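PDB 3GIW: protein of unknown function DUF574 from Streptomyces avermitilis, which is of unknown function but has the Rossmann-like fold of S-adenosylmethionine-dependent methyltransferases and probably transfers a methyl group from that cofactor. Local coordinates for residues 134-139 against 149-154; 79-84 against 154-159; 105-110 against 130-135; 164-169 against 194-199; 178-183 against 233-238. All blocks are in the same frame, centred on the assembly; numbering follows the deposited sequence.

Contact 1 (134-139 against 149-154)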
# COMPACT_ATOMS: atom_id res chain seq x y z
N ALA A 134 10.38 -11.12 -6.52
CA ALA A 134 11.02 -11.59 -5.30
C ALA A 134 10.21 -11.09 -4.09
O ALA A 134 9.42 -10.15 -4.21
CB ALA A 134 12.46 -11.07 -5.24
N TYR A 135 10.43 -11.74 -2.96
CA TYR A 135 9.81 -11.38 -1.69
C TYR A 135 10.87 -11.27 -0.63
O TYR A 135 11.74 -12.16 -0.51
CB TYR A 135 8.73 -12.40 -1.24
CG TYR A 135 8.15 -12.02 0.11
CD1 TYR A 135 7.31 -10.92 0.23
CD2 TYR A 135 8.53 -12.69 1.29
CE1 TYR A 135 6.83 -10.51 1.45
CE2 TYR A 135 8.05 -12.26 2.55
CZ TYR A 135 7.19 -11.17 2.63
OH TYR A 135 6.67 -10.69 3.80
N VAL A 136 10.81 -10.17 0.12
CA VAL A 136 11.74 -9.89 1.22
C VAL A 136 10.91 -9.64 2.48
O VAL A 136 10.01 -8.82 2.48
CB VAL A 136 12.61 -8.59 0.86
CG1 VAL A 136 13.46 -8.13 2.05
CG2 VAL A 136 13.45 -8.80 -0.41
N GLU A 137 11.17 -10.37 3.56
CA GLU A 137 10.60 -10.06 4.86
C GLU A 137 11.50 -9.03 5.54
O GLU A 137 12.63 -9.34 5.89
CB GLU A 137 10.48 -11.32 5.72
CG GLU A 137 9.70 -11.12 6.99
CD GLU A 137 9.60 -12.40 7.78
OE1 GLU A 137 10.59 -12.79 8.44
OE2 GLU A 137 8.53 -13.05 7.71
N ALA A 138 10.97 -7.82 5.74
CA ALA A 138 11.76 -6.70 6.29
C ALA A 138 10.84 -5.62 6.80
O ALA A 138 9.67 -5.54 6.41
CB ALA A 138 12.73 -6.15 5.24
N ASP A 139 11.42 -4.77 7.65
CA ASP A 139 10.72 -3.65 8.27
C ASP A 139 11.19 -2.34 7.64
O ASP A 139 12.41 -2.07 7.58
CB ASP A 139 11.04 -3.62 9.76
CG ASP A 139 10.05 -2.81 10.56
OD1 ASP A 139 9.58 -1.76 10.08
OD2 ASP A 139 9.73 -3.24 11.70
N ALA A 149 19.12 -5.88 0.23
CA ALA A 149 18.68 -7.27 0.22
C ALA A 149 19.10 -7.92 -1.08
O ALA A 149 18.87 -7.38 -2.16
CB ALA A 149 17.14 -7.37 0.39
N PRO A 150 19.73 -9.09 -1.02
CA PRO A 150 20.17 -9.72 -2.26
C PRO A 150 19.00 -10.05 -3.20
O PRO A 150 19.16 -10.01 -4.43
CB PRO A 150 20.91 -10.99 -1.79
CG PRO A 150 20.48 -11.18 -0.37
CD PRO A 150 20.09 -9.88 0.18
N GLU A 151 17.82 -10.35 -2.63
CA GLU A 151 16.65 -10.64 -3.44
C GLU A 151 16.27 -9.43 -4.28
O GLU A 151 15.83 -9.57 -5.43
CB GLU A 151 15.45 -11.02 -2.56
CG GLU A 151 15.63 -12.32 -1.79
CD GLU A 151 16.23 -12.15 -0.39
OE1 GLU A 151 16.80 -11.08 -0.05
OE2 GLU A 151 16.13 -13.11 0.39
N LEU A 152 16.45 -8.26 -3.70
CA LEU A 152 16.14 -7.00 -4.37
C LEU A 152 17.19 -6.68 -5.41
O LEU A 152 16.84 -6.38 -6.55
CB LEU A 152 16.07 -5.86 -3.37
CG LEU A 152 15.66 -4.52 -3.96
CD1 LEU A 152 14.90 -3.74 -2.89
CD2 LEU A 152 16.87 -3.75 -4.42
N ARG A 153 18.46 -6.81 -5.03
CA ARG A 153 19.56 -6.46 -5.96
C ARG A 153 19.70 -7.42 -7.12
O ARG A 153 20.26 -7.03 -8.14
CB ARG A 153 20.89 -6.35 -5.22
CG ARG A 153 20.97 -5.16 -4.34
CD ARG A 153 20.91 -3.88 -5.17
NE ARG A 153 20.94 -2.72 -4.30
CZ ARG A 153 21.78 -1.68 -4.42
NH1 ARG A 153 22.66 -1.59 -5.41
NH2 ARG A 153 21.67 -0.70 -3.54
N ASP A 154 19.24 -8.66 -6.95
CA ASP A 154 19.14 -9.62 -8.05
C ASP A 154 17.93 -9.47 -8.91
O ASP A 154 17.82 -10.15 -9.94
CB ASP A 154 19.19 -11.07 -7.54
CG ASP A 154 20.56 -11.45 -7.02
OD1 ASP A 154 21.55 -10.76 -7.35
OD2 ASP A 154 20.63 -12.45 -6.27

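Contact 2 (79-84 against 154-159)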
# COMPACT_ATOMS: atom_id res chain seq x y z
N ILE A 79 6.76 2.38 -16.72
CA ILE A 79 7.57 1.81 -15.66
C ILE A 79 7.55 0.28 -15.71
O ILE A 79 6.49 -0.37 -15.90
CB ILE A 79 7.09 2.30 -14.26
CG1 ILE A 79 7.29 3.82 -14.11
CG2 ILE A 79 7.80 1.52 -13.13
CD1 ILE A 79 8.79 4.28 -14.13
N ARG A 80 8.74 -0.31 -15.58
CA ARG A 80 8.92 -1.75 -15.68
C ARG A 80 9.54 -2.37 -14.43
O ARG A 80 9.87 -3.56 -14.45
CB ARG A 80 9.81 -2.09 -16.91
CG ARG A 80 9.26 -1.59 -18.23
CD ARG A 80 8.09 -2.42 -18.69
NE ARG A 80 7.46 -1.88 -19.90
CZ ARG A 80 6.39 -1.09 -19.94
NH1 ARG A 80 5.73 -0.70 -18.84
NH2 ARG A 80 5.95 -0.68 -21.12
N GLN A 81 9.68 -1.58 -13.36
CA GLN A 81 10.24 -2.05 -12.10
C GLN A 81 9.47 -1.44 -10.94
O GLN A 81 9.24 -0.23 -10.91
CB GLN A 81 11.70 -1.61 -11.98
CG GLN A 81 12.60 -2.11 -13.11
CD GLN A 81 14.05 -1.93 -12.79
OE1 GLN A 81 14.81 -2.91 -12.67
NE2 GLN A 81 14.46 -0.65 -12.62
N PHE A 82 9.12 -2.27 -9.96
CA PHE A 82 8.32 -1.84 -8.81
C PHE A 82 8.92 -2.39 -7.52
O PHE A 82 9.33 -3.56 -7.47
CB PHE A 82 6.87 -2.38 -8.95
CG PHE A 82 6.16 -1.87 -10.17
CD1 PHE A 82 6.46 -2.38 -11.44
CD2 PHE A 82 5.23 -0.84 -10.06
CE1 PHE A 82 5.82 -1.89 -12.59
CE2 PHE A 82 4.62 -0.35 -11.22
CZ PHE A 82 4.90 -0.88 -12.45
N LEU A 83 8.93 -1.55 -6.49
CA LEU A 83 9.30 -1.89 -5.14
C LEU A 83 8.09 -1.59 -4.23
O LEU A 83 7.77 -0.43 -4.00
CB LEU A 83 10.52 -1.09 -4.70
CG LEU A 83 11.02 -1.34 -3.28
CD1 LEU A 83 11.21 -2.81 -2.91
CD2 LEU A 83 12.34 -0.55 -3.00
N ASP A 84 7.46 -2.65 -3.73
CA ASP A 84 6.20 -2.54 -2.98
C ASP A 84 6.46 -2.78 -1.51
O ASP A 84 6.86 -3.88 -1.08
CB ASP A 84 5.22 -3.58 -3.50
CG ASP A 84 3.81 -3.44 -2.91
OD1 ASP A 84 3.29 -2.31 -2.80
OD2 ASP A 84 3.20 -4.50 -2.60
N ASP A 154 19.24 -8.66 -6.95
CA ASP A 154 19.14 -9.62 -8.05
C ASP A 154 17.93 -9.47 -8.91
O ASP A 154 17.82 -10.15 -9.94
CB ASP A 154 19.19 -11.07 -7.54
CG ASP A 154 20.56 -11.45 -7.02
OD1 ASP A 154 21.55 -10.76 -7.35
OD2 ASP A 154 20.63 -12.45 -6.27
N THR A 155 16.99 -8.61 -8.49
CA THR A 155 15.74 -8.47 -9.19
C THR A 155 15.66 -7.13 -9.92
O THR A 155 15.38 -7.10 -11.10
CB THR A 155 14.55 -8.68 -8.22
OG1 THR A 155 14.68 -9.99 -7.63
CG2 THR A 155 13.20 -8.61 -8.95
N LEU A 156 15.90 -6.03 -9.20
CA LEU A 156 15.82 -4.68 -9.74
C LEU A 156 17.19 -4.12 -10.13
O LEU A 156 18.21 -4.43 -9.50
CB LEU A 156 15.18 -3.74 -8.73
CG LEU A 156 13.82 -4.15 -8.17
CD1 LEU A 156 13.31 -3.08 -7.19
CD2 LEU A 156 12.83 -4.47 -9.30
N ASP A 157 17.18 -3.27 -11.15
CA ASP A 157 18.33 -2.49 -11.57
C ASP A 157 18.10 -1.07 -11.10
O ASP A 157 17.28 -0.33 -11.67
CB ASP A 157 18.43 -2.56 -13.09
CG ASP A 157 19.54 -1.72 -13.67
OD1 ASP A 157 20.14 -0.88 -12.97
OD2 ASP A 157 19.83 -1.92 -14.89
N LEU A 158 18.78 -0.64 -10.05
CA LEU A 158 18.52 0.68 -9.47
C LEU A 158 19.14 1.85 -10.24
O LEU A 158 19.07 3.01 -9.80
CB LEU A 158 18.91 0.73 -7.99
CG LEU A 158 18.23 -0.32 -7.09
CD1 LEU A 158 18.64 -0.03 -5.63
CD2 LEU A 158 16.70 -0.29 -7.27
N THR A 159 19.72 1.56 -11.41
CA THR A 159 20.10 2.60 -12.36
C THR A 159 19.02 2.88 -13.41
O THR A 159 19.21 3.73 -14.30
CB THR A 159 21.45 2.28 -13.07
OG1 THR A 159 21.29 1.24 -14.04
CG2 THR A 159 22.57 1.87 -12.05

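Contact 3 (105-110 against 130-135)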
# COMPACT_ATOMS: atom_id res chain seq x y z
N GLU A 105 8.12 -8.38 -19.22
CA GLU A 105 9.46 -8.26 -18.67
C GLU A 105 9.52 -7.49 -17.34
O GLU A 105 10.59 -7.39 -16.73
CB GLU A 105 10.41 -7.64 -19.71
CG GLU A 105 10.25 -6.15 -20.01
CD GLU A 105 9.10 -5.78 -20.94
OE1 GLU A 105 8.31 -6.68 -21.31
OE2 GLU A 105 9.00 -4.57 -21.30
N SER A 106 8.38 -6.97 -16.88
CA SER A 106 8.35 -6.20 -15.63
C SER A 106 8.88 -7.01 -14.43
O SER A 106 8.75 -8.24 -14.35
CB SER A 106 6.95 -5.62 -15.31
OG SER A 106 6.42 -4.83 -16.38
N ARG A 107 9.49 -6.27 -13.50
CA ARG A 107 10.16 -6.81 -12.31
C ARG A 107 9.53 -6.19 -11.05
O ARG A 107 9.30 -4.98 -11.03
CB ARG A 107 11.64 -6.46 -12.34
CG ARG A 107 12.38 -6.92 -13.59
CD ARG A 107 13.69 -6.18 -13.74
NE ARG A 107 14.57 -6.84 -14.72
CZ ARG A 107 15.75 -6.38 -15.13
NH1 ARG A 107 16.24 -5.23 -14.66
NH2 ARG A 107 16.46 -7.07 -16.01
N VAL A 108 9.28 -7.01 -10.03
CA VAL A 108 8.63 -6.53 -8.80
C VAL A 108 9.29 -7.17 -7.59
O VAL A 108 9.51 -8.39 -7.56
CB VAL A 108 7.11 -6.86 -8.77
CG1 VAL A 108 6.48 -6.34 -7.50
CG2 VAL A 108 6.44 -6.32 -10.03
N VAL A 109 9.66 -6.34 -6.63
CA VAL A 109 10.08 -6.82 -5.31
C VAL A 109 8.97 -6.44 -4.31
O VAL A 109 8.63 -5.27 -4.17
CB VAL A 109 11.42 -6.23 -4.84
CG1 VAL A 109 11.78 -6.62 -3.40
CG2 VAL A 109 12.53 -6.64 -5.79
N TYR A 110 8.48 -7.45 -3.58
CA TYR A 110 7.50 -7.28 -2.54
C TYR A 110 8.15 -7.36 -1.15
O TYR A 110 9.09 -8.17 -0.94
CB TYR A 110 6.53 -8.41 -2.65
CG TYR A 110 5.65 -8.46 -3.87
CD1 TYR A 110 4.56 -7.63 -3.98
CD2 TYR A 110 5.84 -9.42 -4.86
CE1 TYR A 110 3.64 -7.77 -5.03
CE2 TYR A 110 4.95 -9.55 -5.95
CZ TYR A 110 3.82 -8.71 -6.03
OH TYR A 110 2.88 -8.82 -7.04
N GLU A 130 9.60 -13.98 -18.75
CA GLU A 130 10.31 -12.78 -19.21
C GLU A 130 10.67 -11.83 -18.05
O GLU A 130 11.63 -11.04 -18.15
CB GLU A 130 9.46 -11.99 -20.21
CG GLU A 130 9.15 -12.74 -21.52
CD GLU A 130 7.89 -13.56 -21.48
OE1 GLU A 130 7.34 -13.80 -20.39
OE2 GLU A 130 7.45 -14.02 -22.57
N GLY A 131 9.89 -11.90 -16.98
CA GLY A 131 9.99 -10.97 -15.87
C GLY A 131 10.64 -11.60 -14.66
O GLY A 131 11.15 -12.73 -14.72
N ARG A 132 10.64 -10.87 -13.54
CA ARG A 132 11.20 -11.39 -12.29
C ARG A 132 10.40 -10.85 -11.12
O ARG A 132 10.03 -9.69 -11.13
CB ARG A 132 12.65 -10.93 -12.05
CG ARG A 132 13.62 -11.08 -13.21
CD ARG A 132 14.94 -10.37 -12.87
NE ARG A 132 15.94 -10.54 -13.92
CZ ARG A 132 17.20 -10.10 -13.87
NH1 ARG A 132 17.64 -9.42 -12.81
NH2 ARG A 132 18.04 -10.33 -14.89
N THR A 133 10.20 -11.66 -10.10
CA THR A 133 9.67 -11.18 -8.81
C THR A 133 10.45 -11.79 -7.65
O THR A 133 11.04 -12.89 -7.76
CB THR A 133 8.17 -11.49 -8.64
OG1 THR A 133 7.99 -12.90 -8.49
CG2 THR A 133 7.37 -10.98 -9.82
N ALA A 134 10.38 -11.12 -6.52
CA ALA A 134 11.02 -11.59 -5.30
C ALA A 134 10.21 -11.09 -4.09
O ALA A 134 9.42 -10.15 -4.21
CB ALA A 134 12.46 -11.07 -5.24
N TYR A 135 10.43 -11.74 -2.96
CA TYR A 135 9.81 -11.38 -1.69
C TYR A 135 10.87 -11.27 -0.63
O TYR A 135 11.74 -12.16 -0.51
CB TYR A 135 8.73 -12.40 -1.24
CG TYR A 135 8.15 -12.02 0.11
CD1 TYR A 135 7.31 -10.92 0.23
CD2 TYR A 135 8.53 -12.69 1.29
CE1 TYR A 135 6.83 -10.51 1.45
CE2 TYR A 135 8.05 -12.26 2.55
CZ TYR A 135 7.19 -11.17 2.63
OH TYR A 135 6.67 -10.69 3.80
O HOH W 1 12.94 -8.59 -16.87

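Contact 4 (164-169 against 194-199)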
# COMPACT_ATOMS: atom_id res chain seq x y z
N LEU A 164 8.11 3.16 -6.50
CA LEU A 164 8.07 2.85 -5.09
C LEU A 164 6.61 2.98 -4.68
O LEU A 164 6.06 4.08 -4.69
CB LEU A 164 8.95 3.82 -4.30
CG LEU A 164 8.99 3.63 -2.79
CD1 LEU A 164 9.58 2.28 -2.37
CD2 LEU A 164 9.78 4.77 -2.12
N THR A 165 6.01 1.83 -4.33
CA THR A 165 4.60 1.79 -3.88
C THR A 165 4.52 1.57 -2.37
O THR A 165 5.05 0.57 -1.85
CB THR A 165 3.76 0.77 -4.70
OG1 THR A 165 4.33 -0.52 -4.63
CG2 THR A 165 3.78 1.14 -6.19
N VAL A 166 3.90 2.50 -1.65
CA VAL A 166 3.77 2.47 -0.18
C VAL A 166 2.26 2.67 0.09
O VAL A 166 1.82 3.79 0.31
CB VAL A 166 4.64 3.54 0.52
CG1 VAL A 166 4.59 3.34 2.01
CG2 VAL A 166 6.12 3.45 0.02
N ILE A 167 1.51 1.57 -0.01
CA ILE A 167 0.05 1.58 -0.07
C ILE A 167 -0.55 0.92 1.17
O ILE A 167 -0.19 -0.19 1.57
CB ILE A 167 -0.40 0.88 -1.36
CG1 ILE A 167 0.15 1.67 -2.57
CG2 ILE A 167 -1.94 0.78 -1.38
CD1 ILE A 167 -0.10 1.09 -3.96
N ALA A 168 -1.42 1.67 1.84
CA ALA A 168 -2.17 1.15 2.99
C ALA A 168 -1.23 0.69 4.12
O ALA A 168 -1.47 -0.33 4.78
CB ALA A 168 -3.15 0.02 2.55
N ILE A 169 -0.15 1.44 4.34
CA ILE A 169 0.83 1.10 5.39
C ILE A 169 1.30 2.28 6.25
O ILE A 169 1.54 2.13 7.46
CB ILE A 169 2.08 0.39 4.78
CG1 ILE A 169 3.14 0.17 5.88
CG2 ILE A 169 2.68 1.20 3.67
CD1 ILE A 169 4.18 -0.86 5.52
N SER A 194 11.88 7.85 -11.76
CA SER A 194 11.21 6.96 -10.81
C SER A 194 9.93 7.64 -10.29
O SER A 194 9.70 8.86 -10.53
CB SER A 194 12.14 6.61 -9.65
OG SER A 194 13.23 5.82 -10.12
N TYR A 195 9.08 6.85 -9.63
CA TYR A 195 7.81 7.34 -9.07
C TYR A 195 7.62 6.91 -7.62
O TYR A 195 8.18 5.91 -7.15
CB TYR A 195 6.61 6.84 -9.90
CG TYR A 195 6.42 7.55 -11.24
CD1 TYR A 195 7.23 7.24 -12.35
CD2 TYR A 195 5.41 8.48 -11.41
CE1 TYR A 195 7.03 7.86 -13.57
CE2 TYR A 195 5.22 9.12 -12.63
CZ TYR A 195 6.05 8.81 -13.70
OH TYR A 195 5.88 9.41 -14.95
N LEU A 196 6.82 7.69 -6.91
CA LEU A 196 6.30 7.37 -5.57
C LEU A 196 4.78 7.32 -5.71
O LEU A 196 4.18 8.27 -6.20
CB LEU A 196 6.72 8.43 -4.57
CG LEU A 196 6.13 8.26 -3.15
CD1 LEU A 196 6.57 6.95 -2.46
CD2 LEU A 196 6.52 9.47 -2.26
N ALA A 197 4.18 6.23 -5.25
CA ALA A 197 2.71 6.06 -5.21
C ALA A 197 2.35 5.68 -3.77
O ALA A 197 2.91 4.72 -3.23
CB ALA A 197 2.22 4.97 -6.16
N MSE A 198 1.39 6.39 -3.19
CA MSE A 198 0.97 6.14 -1.83
C MSE A 198 -0.53 6.25 -1.65
O MSE A 198 -1.21 7.03 -2.28
CB MSE A 198 1.61 7.14 -0.85
CG MSE A 198 3.15 7.22 -0.91
SE MSE A 198 3.84 8.39 0.49
CE MSE A 198 3.37 7.30 2.01
N SER A 199 -1.04 5.49 -0.68
CA SER A 199 -2.36 5.80 -0.08
C SER A 199 -2.11 6.09 1.40
O SER A 199 -1.37 5.35 2.10
CB SER A 199 -3.39 4.72 -0.31
OG SER A 199 -3.05 3.51 0.30
O HOH W 2 0.76 3.98 2.91

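Contact 5 (178-183 against 233-238)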
# COMPACT_ATOMS: atom_id res chain seq x y z
N ASP A 178 9.51 9.03 12.10
CA ASP A 178 9.61 9.93 10.94
C ASP A 178 9.22 9.23 9.64
O ASP A 178 10.08 8.97 8.79
CB ASP A 178 11.00 10.56 10.79
CG ASP A 178 11.03 11.65 9.74
OD1 ASP A 178 9.97 12.22 9.43
OD2 ASP A 178 12.11 11.95 9.21
N ALA A 179 7.92 8.97 9.44
CA ALA A 179 7.44 8.32 8.24
C ALA A 179 7.87 9.03 6.96
O ALA A 179 8.24 8.36 5.99
CB ALA A 179 5.90 8.15 8.26
N VAL A 180 7.84 10.36 6.95
CA VAL A 180 8.23 11.07 5.74
C VAL A 180 9.70 10.77 5.45
O VAL A 180 10.06 10.52 4.31
CB VAL A 180 7.97 12.60 5.88
CG1 VAL A 180 8.64 13.39 4.75
CG2 VAL A 180 6.45 12.90 5.96
N GLY A 181 10.56 10.83 6.47
CA GLY A 181 11.98 10.52 6.28
C GLY A 181 12.26 9.12 5.79
O GLY A 181 13.13 8.91 4.93
N ILE A 182 11.54 8.15 6.31
CA ILE A 182 11.72 6.75 5.91
C ILE A 182 11.34 6.60 4.44
O ILE A 182 12.11 6.02 3.64
CB ILE A 182 10.82 5.83 6.71
CG1 ILE A 182 11.32 5.79 8.15
CG2 ILE A 182 10.75 4.39 6.07
CD1 ILE A 182 10.36 5.06 9.05
N VAL A 183 10.19 7.12 4.05
CA VAL A 183 9.78 7.02 2.66
C VAL A 183 10.80 7.68 1.73
O VAL A 183 11.19 7.09 0.69
CB VAL A 183 8.37 7.58 2.46
CG1 VAL A 183 8.10 7.80 0.96
CG2 VAL A 183 7.35 6.68 3.10
N GLU A 233 0.86 16.09 1.94
CA GLU A 233 1.68 16.82 0.95
C GLU A 233 3.18 16.71 1.27
O GLU A 233 4.01 16.75 0.34
CB GLU A 233 1.28 18.30 0.86
CG GLU A 233 -0.05 18.60 0.18
CD GLU A 233 -0.28 20.09 0.02
OE1 GLU A 233 -0.09 20.85 0.99
OE2 GLU A 233 -0.61 20.50 -1.12
N GLU A 234 3.51 16.57 2.56
CA GLU A 234 4.93 16.51 2.95
C GLU A 234 5.67 15.36 2.27
O GLU A 234 6.87 15.47 1.94
CB GLU A 234 5.10 16.38 4.47
CG GLU A 234 6.50 16.80 4.91
CD GLU A 234 6.74 16.71 6.41
OE1 GLU A 234 5.78 16.42 7.16
OE2 GLU A 234 7.91 17.02 6.82
N PHE A 235 5.02 14.22 2.10
CA PHE A 235 5.65 13.09 1.40
C PHE A 235 6.06 13.41 -0.05
O PHE A 235 6.94 12.74 -0.59
CB PHE A 235 4.73 11.85 1.39
CG PHE A 235 4.49 11.24 2.75
CD1 PHE A 235 5.34 10.29 3.26
CD2 PHE A 235 3.40 11.62 3.49
CE1 PHE A 235 5.12 9.73 4.52
CE2 PHE A 235 3.18 11.08 4.76
CZ PHE A 235 4.03 10.14 5.27
N PHE A 236 5.40 14.37 -0.70
CA PHE A 236 5.56 14.58 -2.13
C PHE A 236 6.33 15.87 -2.46
O PHE A 236 6.46 16.25 -3.64
CB PHE A 236 4.18 14.52 -2.79
CG PHE A 236 3.56 13.18 -2.73
CD1 PHE A 236 3.88 12.23 -3.65
CD2 PHE A 236 2.65 12.85 -1.72
CE1 PHE A 236 3.30 10.97 -3.62
CE2 PHE A 236 2.08 11.59 -1.69
CZ PHE A 236 2.42 10.64 -2.64
N GLU A 237 6.82 16.56 -1.44
CA GLU A 237 7.63 17.79 -1.66
C GLU A 237 8.85 17.51 -2.52
O GLU A 237 9.56 16.55 -2.30
CB GLU A 237 8.04 18.40 -0.32
CG GLU A 237 6.89 19.06 0.41
CD GLU A 237 6.39 20.36 -0.23
OE1 GLU A 237 7.18 21.04 -0.92
OE2 GLU A 237 5.20 20.73 -0.02
N GLY A 238 9.08 18.35 -3.52
CA GLY A 238 10.19 18.12 -4.44
C GLY A 238 9.91 17.13 -5.56
O GLY A 238 10.76 16.93 -6.42

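Contact 1 (134-139 against 149-154)
Val136 and Glu151 meet at the centre of this small strand-to-helix contact, their side chains crossing obliquely. Val136 holds CG1 anti to its backbone N (chi1 172°), and the other branch, CG2, does most of the touching: it lies 3.7 Å from Glu151 CB and 4.0 Å from Ala149 CB. CG1 also reaches the same methyl, with Val136 CG1 4.1 Å from Ala149 CB, so that Ala149 faces both branches of the valine.

Glu151 shows how an acidic residue can serve as an apolar one near its root. Its CG stands anti to the carbonyl carbon (chi1 -66°), with Glu151 CG 4.1 Å from Tyr135 O; the chain then bends at chi2 (92°), and Glu151 OE1 lies 4.1 Å from Val136 CG2. Two residues earlier on the strand, Ala134 CB sits 3.7 Å from Glu151 O, a carbonyl that also receives a hydrogen bond from Thr155 OG1. Tyr135 points away from the helix, and its side chain packs on helix 115-119 and touches Asp112.

The alternation is that of a strand in an alpha/beta sandwich, with one face turned to a helix that follows in the chain. Strand 132-137 is an edge strand of the Rossmann-like methyltransferase sheet, and just past its end lies Asp139, which binds S-adenosyl-L-homocysteine in this protein.

Contact 2 (79-84 against 154-159)
A side chain plays the part of a peptide group here: the carboxamide of Gln81 pairs with both the backbone N-H and the backbone C=O of Asp157. Asp157 N donates to Gln81 OE1 over 2.8 Å in an almost straight bond (177° at the hydrogen), and Gln81 NE2 returns a bond of 3.0 Å to Asp157 O, which lies close to the amide plane. The two bonds together fix the rotation of the amide. Gln81 reaches this far because its chain is extended beyond CG (chi2 -167°). NE2 has a second acceptor in Pro161 O.

Gln81 begins strand 81-85, an inner strand of the parallel part of the Rossmann-like sheet, and the partner is the irregular connection running toward strand 163-167, next to it in the sheet. An alanine here would probably leave Asp157 N and O without these mates and the connection freer to shift. Beside the polar pair, Leu156 packs on the strand, its CD1 4.2 Å from Leu83 CB and its CD2 4.1 Å from Gln81 CB.

Farther along, Asp157 turns its carboxylate away from the strand. Its OD1 forms an Asx turn by accepting Thr159 N at 2.9 Å and is also gripped by Thr159 OG1 at 2.6 Å, while OD2 makes a salt bridge with Arg160.

Contact 3 (105-110 against 130-135)
Val108 and its neighbours pair with Arg132 to Tyr135 as adjacent parallel strands at one side of a Rossmann-like sheet, their axes 5° apart. The backbone groups satisfy one another in the alternating parallel pattern. Val108 N donates to Arg132 O over 3.0 Å, Val108 O accepts from Ala134 N, and Tyr110 N gives the straightest bond, 2.9 Å to Ala134 O. At the beginning, Arg132 N reaches Ser106 O only weakly, at 3.3 Å; that carbonyl has another donor in Gln100 NE2.

Before the strands start, a water takes over the bridging. It donates to Glu105 O at 2.6 Å and to Glu130 O at 3.1 Å. In the conformer of Arg107 described here, it also accepts from Arg107 NE. In that same conformer the guanidinium stacks on that of Arg132 (planes 29° apart), an alignment of like charges that is tentative because Arg107 has a second conformer.

Three hydroxyls find partners beyond the pair: Tyr110 OH bonds His96 ND1, Thr133 OG1 bonds Leu124 O and Ser106 OG bonds Ala103 O. Val108 CG1 lies over the centre of the Tyr110 ring. On the sheet face carrying Val108 and Thr133, the two tyrosines also touch: Tyr110 CB sits in the plane of the Tyr135 ring, at its edge, 3.9 Å from Tyr135 CD1.

Contact 4 (164-169 against 194-199)
Leu164 and Leu196 lie side by side and pointing the same way, with Leu164 CD2 3.9 Å from Leu196 CD1. Both carry CG anti to the backbone N (chi1 179° and 175°), so the two CG atoms leave their strands in the same sense. The next pair repeats the theme: Val166 CG1 meets CE of Met198, deposited as selenomethionine, at 4.1 Å, the Met198 chain being bent at chi3 (67°). On the other face of the sheet Thr165 CG2 rests 4.1 Å from Ala197 CB, while the threonine hydroxyl bonds Asp84 OD1.

Between these two layers run the backbone bonds of a parallel pair. Leu164 N donates to Tyr195 O, Leu164 O accepts from Ala197 N, and Val166 N donates to Ala197 O over 2.9 Å. The pairing then gives out, for Ser199 N reaches Val166 O only weakly at 3.5 Å. Polar substitutes appear at this edge. Ser199 OG accepts Ala168 N at 2.9 Å and also bonds OD1 of Asn62, a residue of the S-adenosyl-L-homocysteine site. A water donates to Val166 O and Ser199 O and accepts from Ile169 N.

The two strands are joined by helix 179-187 in a beta-alpha-beta crossover. Strand 81-85 flanks 163-167, antiparallel strand 269-275 flanks 195-201, and helix 55-75 packs against Ile167, Ala168 and Tyr195.

Contact 5 (178-183 against 233-238)
The ring of Phe235 takes Val180 CG2 on one face, close to its centre: the methyl is 3.7 Å from the centroid and 10° off the ring normal, a CH-pi contact. At the edge, near the ring plane, Ala179 O lies 3.7 Å from Phe235 CE1. Ala179 CB touches CZ at 4.0 Å, and Val183 CG2 approaches CE1 obliquely, also at 4.0 Å. Phe235 CG stands anti to the carbonyl carbon (chi1 -66°), and the ring beyond it ends nearer the helix than its CB does.

That helix, 179-187, is the crossover of the beta-alpha-beta unit linking strands 163-167 and 195-201, and Phe235 is set between it and the sheet, where it also touches Met198 and Ile200. An alanine here would probably leave the Val180 methyl without the ring it sits on and open a gap between the helix and Met198.

Glu234 completes the contact from the outside. Its chain crosses that of Val180 at about a right angle, with Glu234 CD 3.8 Å from Val180 CG2 and Glu234 CG 4.0 Å from Val180 CG1. Glu234 also opens a type I turn that runs to Glu237, and Arg184 NH1, one turn beyond Val180 on the helix, bonds both Phe235 O and Glu237 O.

Four of the five contacts involve strands of one mixed sheet, and together they step across it. Contact 3 pairs edge strand 132-137 with 107-112, contact 2 reaches the next strand, 81-85, and contact 4 joins the following two, 163-167 and 195-201. Contact 1 shares Ala134 and Tyr135 with contact 3 and Asp154 with contact 2, their centres within about 11 Å. The centre of contact 5 lies about 11 Å from that of contact 4. Along the chain, contacts 1 and 3 fall within the span bridged by contact 2, whereas contacts 4 and 5 interlock. Asp112 and Asp139 of the S-adenosyl-L-homocysteine site lie at the ends of neighbouring strands, consistent with a sheet that positions the site.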